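PDB 5Z87: EmGH1 from Erythrobacter marinus, which probably hydrolyses beta-glucosidic bonds as a glycoside hydrolase of family 3, and may also act on xylosides and arabinofuranosides. Local coordinates for residues A[54-59]-A[367-372]; A[481-486]-A[562-567]. All coordinates share one frame; numbering follows the deposited sequence.

Interaction 1: residues A[54-59]-A[367-372]; sequences MTLDEM and RYVRRA
Met59 reaches from the short helix 56-61 to the long helix 366-382 and meets Val369 and Arg370. Met59 CB lies 4.1 Å from Val369 CG1. Its sulfur rests on the aliphatic part of Arg370: Met59 SD is 3.8 Å from Arg370 CD and a little farther from that residue's CB. The Met59 chain runs out straight and then bends at its last torsion. Leu56 adds a second apolar touch: Leu56 CD1 comes 4.2 Å from Val369 CG1, and the two side chains cross at about a right angle. The same methyl of Val369 thus serves both partners. It stands opposite the backbone N (chi1 175°), and from there it reaches both Met59 and Leu56.

Arg370 bends at chi2, 68°. Its carbon chain lies against the sulfur while its charged end goes to other partners. There NE forms a salt bridge with Glu374 and NH1 a hydrogen bond with Asn52. The start of helix 56-61 is fixed by Thr55. Thr55 OG1 accepts from Glu58 N at 3.1 Å, and Glu58 OE1 accepts from Thr55 N at 3.0 Å. Glu58 OE2 also pairs with Arg120. Val359 of helix 355-360 touches both Leu56 and Val369. The contact joins two helices of the family 3 N-terminal region, related to the TIM barrel, and the Thr55-Glu58 pair is a classic capping box.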
loop_
_atom_site.group_PDB
_atom_site.type_symbol
_atom_site.label_atom_id
_atom_site.label_comp_id
_atom_site.label_asym_id
_atom_site.label_seq_id
_atom_site.Cartn_x
_atom_site.Cartn_y
_atom_site.Cartn_z
ATOM N N MET A 54 -42.753 -4.662 -24.610
ATOM C CA MET A 54 -42.144 -5.928 -24.218
ATOM C C MET A 54 -42.670 -6.407 -22.872
ATOM O O MET A 54 -43.026 -5.608 -22.011
ATOM C CB MET A 54 -40.617 -5.797 -24.160
ATOM C CG MET A 54 -40.005 -5.320 -25.467
ATOM S SD MET A 54 -38.233 -4.986 -25.420
ATOM C CE MET A 54 -37.579 -6.603 -24.967
ATOM N N THR A 55 -42.712 -7.728 -22.699
ATOM C CA THR A 55 -43.077 -8.322 -21.423
ATOM C C THR A 55 -41.895 -8.278 -20.441
ATOM O O THR A 55 -40.757 -7.966 -20.799
ATOM C CB THR A 55 -43.540 -9.769 -21.617
ATOM O OG1 THR A 55 -42.410 -10.604 -21.935
ATOM C CG2 THR A 55 -44.598 -9.855 -22.742
ATOM N N LEU A 56 -42.188 -8.611 -19.182
ATOM C CA LEU A 56 -41.142 -8.775 -18.176
ATOM C C LEU A 56 -40.076 -9.766 -18.638
ATOM O O LEU A 56 -38.872 -9.485 -18.560
ATOM C CB LEU A 56 -41.764 -9.240 -16.860
ATOM C CG LEU A 56 -40.805 -9.713 -15.766
ATOM C CD1 LEU A 56 -39.920 -8.568 -15.334
ATOM C CD2 LEU A 56 -41.573 -10.265 -14.576
ATOM N N ASP A 57 -40.503 -10.936 -19.122
ATOM C CA ASP A 57 -39.560 -11.970 -19.538
ATOM C C ASP A 57 -38.728 -11.533 -20.738
ATOM O O ASP A 57 -37.547 -11.897 -20.842
ATOM C CB ASP A 57 -40.307 -13.266 -19.854
ATOM C CG ASP A 57 -40.842 -13.946 -18.608
ATOM O OD1 ASP A 57 -40.578 -13.445 -17.498
ATOM O OD2 ASP A 57 -41.523 -14.986 -18.735
ATOM N N GLU A 58 -39.313 -10.747 -21.644
ATOM C CA GLU A 58 -38.564 -10.292 -22.812
ATOM C C GLU A 58 -37.531 -9.235 -22.437
ATOM O O GLU A 58 -36.413 -9.240 -22.961
ATOM C CB GLU A 58 -39.522 -9.758 -23.873
ATOM C CG GLU A 58 -40.453 -10.842 -24.447
ATOM C CD GLU A 58 -41.441 -10.259 -25.440
ATOM O OE1 GLU A 58 -41.912 -9.117 -25.211
ATOM O OE2 GLU A 58 -41.730 -10.938 -26.454
ATOM N N MET A 59 -37.890 -8.309 -21.547
ATOM C CA MET A 59 -36.916 -7.333 -21.080
ATOM C C MET A 59 -35.813 -7.998 -20.267
ATOM O O MET A 59 -34.632 -7.668 -20.426
ATOM C CB MET A 59 -37.604 -6.257 -20.253
ATOM C CG MET A 59 -38.411 -5.301 -21.087
ATOM S SD MET A 59 -39.095 -3.973 -20.091
ATOM C CE MET A 59 -40.166 -4.916 -18.998
ATOM N N ARG A 367 -39.556 -2.126 -12.230
ATOM C CA ARG A 367 -38.957 -0.948 -12.841
ATOM C C ARG A 367 -37.428 -1.036 -12.936
ATOM O O ARG A 367 -36.841 -0.356 -13.783
ATOM C CB ARG A 367 -39.379 0.308 -12.074
ATOM C CG ARG A 367 -38.654 0.535 -10.753
ATOM C CD ARG A 367 -39.014 1.898 -10.168
ATOM N NE ARG A 367 -37.931 2.486 -9.378
ATOM C CZ ARG A 367 -37.829 2.377 -8.058
ATOM N NH1 ARG A 367 -36.815 2.944 -7.419
ATOM N NH2 ARG A 367 -38.742 1.694 -7.378
ATOM N N TYR A 368 -36.774 -1.859 -12.103
ATOM C CA TYR A 368 -35.324 -2.032 -12.221
ATOM C C TYR A 368 -34.968 -2.870 -13.447
ATOM O O TYR A 368 -33.976 -2.594 -14.133
ATOM C CB TYR A 368 -34.763 -2.665 -10.938
ATOM C CG TYR A 368 -34.727 -1.687 -9.783
ATOM C CD1 TYR A 368 -33.753 -0.695 -9.719
ATOM C CD2 TYR A 368 -35.674 -1.741 -8.766
ATOM C CE1 TYR A 368 -33.714 0.211 -8.679
ATOM C CE2 TYR A 368 -35.641 -0.828 -7.714
ATOM C CZ TYR A 368 -34.657 0.144 -7.684
ATOM O OH TYR A 368 -34.616 1.055 -6.658
ATOM N N VAL A 369 -35.771 -3.895 -13.740
ATOM C CA VAL A 369 -35.581 -4.647 -14.974
ATOM C C VAL A 369 -35.753 -3.733 -16.176
ATOM O O VAL A 369 -34.956 -3.771 -17.120
ATOM C CB VAL A 369 -36.542 -5.844 -15.019
ATOM C CG1 VAL A 369 -36.440 -6.544 -16.356
ATOM C CG2 VAL A 369 -36.211 -6.811 -13.894
ATOM N N ARG A 370 -36.770 -2.868 -16.139
ATOM C CA ARG A 370 -37.045 -1.965 -17.253
ATOM C C ARG A 370 -35.964 -0.894 -17.389
ATOM O O ARG A 370 -35.577 -0.534 -18.511
ATOM C CB ARG A 370 -38.434 -1.337 -17.063
ATOM C CG ARG A 370 -38.692 -0.028 -17.804
ATOM C CD ARG A 370 -38.735 -0.244 -19.291
ATOM N NE ARG A 370 -38.878 0.994 -20.067
ATOM C CZ ARG A 370 -40.008 1.360 -20.677
ATOM N NH1 ARG A 370 -41.089 0.593 -20.576
ATOM N NH2 ARG A 370 -40.060 2.491 -21.380
ATOM N N ARG A 371 -35.470 -0.366 -16.261
ATOM C CA ARG A 371 -34.360 0.585 -16.318
ATOM C C ARG A 371 -33.149 -0.037 -17.011
ATOM O O ARG A 371 -32.554 0.562 -17.916
ATOM C CB ARG A 371 -33.998 1.058 -14.905
ATOM C CG ARG A 371 -32.917 2.147 -14.881
ATOM C CD ARG A 371 -32.525 2.524 -13.444
ATOM N NE ARG A 371 -31.836 1.441 -12.731
ATOM C CZ ARG A 371 -31.234 1.587 -11.551
ATOM N NH1 ARG A 371 -31.227 2.770 -10.938
ATOM N NH2 ARG A 371 -30.637 0.552 -10.981
ATOM N N ALA A 372 -32.800 -1.263 -16.629
ATOM C CA ALA A 372 -31.635 -1.908 -17.218
ATOM C C ALA A 372 -31.877 -2.260 -18.686
ATOM O O ALA A 372 -31.065 -1.918 -19.559
ATOM C CB ALA A 372 -31.267 -3.149 -16.403
#

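Interaction 2: residues A[481-486]-A[562-567]; sequences QGCAIT and NELAEA
This is a small, buried apolar contact between a loop and a helix in the C-terminal alpha/beta sandwich domain of family 3, where helices pack beside a mixed six-stranded sheet. The loop follows strand 476-480, an outermost strand of that sheet. The helix, 561-569, comes just before strand 574-580 of the same sheet. Leu564 carries the helix side of the contact. Its CB points toward the loop, and CG stands opposite the backbone N, which brings both methyls to Gly482, and CD2 also to Cys483.

Both methyls press on the same side of the Gly482 backbone. Leu564 CD1 is 3.7 Å from Gly482 CA, and Leu564 CD2 is 3.8 Å from the same CA. A side chain at Gly482 would run into CD2. The backbone angles there, phi 83° and psi -72°, would also press a CB against the carbonyl O of Gln481. Replacing Leu564 with alanine would probably open a gap over Gly482 and take from the Cys483 sulfur its apolar neighbour on the helix.

Partners nearby complete the setting. Ile515 of helix 508-522 also packs on Leu564, while Asn511 of that helix touches Cys483 and accepts a hydrogen bond from Ala484 N. Within the loop, Gln481 NE2 gives a weak hydrogen bond to Cys483 O, at 3.2 Å. Cys483 holds its sulfur between the backbone N and the carbonyl carbon (chi1 69°), and from there Cys483 SG meets Leu564 CD2 at 3.9 Å.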
loop_
_atom_site.group_PDB
_atom_site.type_symbol
_atom_site.label_atom_id
_atom_site.label_comp_id
_atom_site.label_asym_id
_atom_site.label_seq_id
_atom_site.Cartn_x
_atom_site.Cartn_y
_atom_site.Cartn_z
ATOM N N GLN A 481 19.741 -19.614 -27.354
ATOM C CA GLN A 481 18.674 -19.487 -26.364
ATOM C C GLN A 481 19.103 -18.590 -25.197
ATOM O O GLN A 481 18.362 -17.689 -24.780
ATOM C CB GLN A 481 18.269 -20.881 -25.873
ATOM C CG GLN A 481 17.188 -20.902 -24.805
ATOM C CD GLN A 481 15.837 -20.439 -25.320
ATOM O OE1 GLN A 481 15.562 -20.470 -26.525
ATOM N NE2 GLN A 481 14.984 -19.998 -24.403
ATOM N N GLY A 482 20.313 -18.804 -24.676
ATOM C CA GLY A 482 20.798 -18.033 -23.546
ATOM C C GLY A 482 20.297 -18.604 -22.235
ATOM O O GLY A 482 21.066 -19.200 -21.478
ATOM N N CYS A 483 19.003 -18.421 -21.964
ATOM C CA CYS A 483 18.317 -19.074 -20.855
ATOM C C CYS A 483 16.821 -19.049 -21.139
ATOM O O CYS A 483 16.347 -18.323 -22.018
ATOM C CB CYS A 483 18.621 -18.403 -19.511
ATOM S SG CYS A 483 17.897 -16.731 -19.346
ATOM N N ALA A 484 16.088 -19.861 -20.386
ATOM C CA ALA A 484 14.635 -19.896 -20.436
ATOM C C ALA A 484 14.070 -19.211 -19.199
ATOM O O ALA A 484 14.655 -19.279 -18.113
ATOM C CB ALA A 484 14.112 -21.338 -20.516
ATOM N N ILE A 485 12.929 -18.542 -19.374
ATOM C CA ILE A 485 12.189 -17.960 -18.256
ATOM C C ILE A 485 11.252 -19.025 -17.701
ATOM O O ILE A 485 11.323 -19.399 -16.521
ATOM C CB ILE A 485 11.420 -16.699 -18.695
ATOM C CG1 ILE A 485 12.403 -15.571 -19.032
ATOM C CG2 ILE A 485 10.414 -16.275 -17.628
ATOM C CD1 ILE A 485 11.771 -14.375 -19.713
ATOM N N THR A 486 10.390 -19.542 -18.561
ATOM C CA THR A 486 9.466 -20.601 -18.196
ATOM C C THR A 486 9.843 -21.879 -18.933
ATOM O O THR A 486 10.326 -21.840 -20.067
ATOM C CB THR A 486 8.031 -20.187 -18.512
ATOM O OG1 THR A 486 8.016 -19.424 -19.727
ATOM C CG2 THR A 486 7.500 -19.319 -17.381
ATOM N N ASN A 562 19.801 -12.375 -15.328
ATOM C CA ASN A 562 20.914 -11.516 -14.937
ATOM C C ASN A 562 22.227 -12.277 -15.012
ATOM O O ASN A 562 23.233 -11.737 -15.482
ATOM C CB ASN A 562 20.697 -10.952 -13.529
ATOM C CG ASN A 562 19.605 -9.901 -13.488
ATOM O OD1 ASN A 562 19.429 -9.133 -14.435
ATOM N ND2 ASN A 562 18.858 -9.873 -12.396
ATOM N N GLU A 563 22.226 -13.532 -14.555
ATOM C CA GLU A 563 23.383 -14.403 -14.739
ATOM C C GLU A 563 23.811 -14.434 -16.199
ATOM O O GLU A 563 24.982 -14.200 -16.521
ATOM C CB GLU A 563 23.060 -15.812 -14.235
ATOM C CG GLU A 563 24.286 -16.683 -14.038
ATOM C CD GLU A 563 23.985 -17.968 -13.302
ATOM O OE1 GLU A 563 22.954 -18.021 -12.587
ATOM O OE2 GLU A 563 24.788 -18.924 -13.433
ATOM N N LEU A 564 22.860 -14.686 -17.105
ATOM C CA LEU A 564 23.189 -14.720 -18.527
ATOM C C LEU A 564 23.765 -13.389 -18.990
ATOM O O LEU A 564 24.749 -13.356 -19.742
ATOM C CB LEU A 564 21.946 -15.074 -19.347
ATOM C CG LEU A 564 22.013 -14.802 -20.854
ATOM C CD1 LEU A 564 22.981 -15.777 -21.563
ATOM C CD2 LEU A 564 20.618 -14.852 -21.479
ATOM N N ALA A 565 23.169 -12.280 -18.544
ATOM C CA ALA A 565 23.602 -10.972 -19.015
ATOM C C ALA A 565 25.020 -10.665 -18.565
ATOM O O ALA A 565 25.841 -10.187 -19.359
ATOM C CB ALA A 565 22.642 -9.894 -18.524
ATOM N N GLU A 566 25.328 -10.929 -17.296
ATOM C CA GLU A 566 26.679 -10.668 -16.815
ATOM C C GLU A 566 27.704 -11.587 -17.478
ATOM O O GLU A 566 28.844 -11.166 -17.720
ATOM C CB GLU A 566 26.722 -10.802 -15.293
ATOM C CG GLU A 566 25.714 -9.906 -14.592
ATOM C CD GLU A 566 25.903 -9.888 -13.092
ATOM O OE1 GLU A 566 25.222 -10.674 -12.383
ATOM O OE2 GLU A 566 26.744 -9.088 -12.628
ATOM N N ALA A 567 27.317 -12.829 -17.801
ATOM C CA ALA A 567 28.245 -13.737 -18.471
ATOM C C ALA A 567 28.629 -13.208 -19.842
ATOM O O ALA A 567 29.794 -13.296 -20.242
ATOM C CB ALA A 567 27.642 -15.134 -18.590
#

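Overall arrangement
Interactions 1 and 2 lie on opposite sides of the chain's centre, with their own centres about 59 Å apart and their nearest atoms about 42 Å apart. They share no helix or strand. The first belongs to the N-terminal family region and the second to the C-terminal one. Interaction 1 joins two helices and is partly buried. The Arg370 chain that touches Met59 carries its charged end to partners outside the contact. Interaction 2 joins a loop to a helix and is buried at its touching residues. There the bare backbone of a buried glycine serves as the packing surface. Both contacts are apolar across the segments, and both lie away from the ligand pocket and the metal site at Asp713 and Ile715.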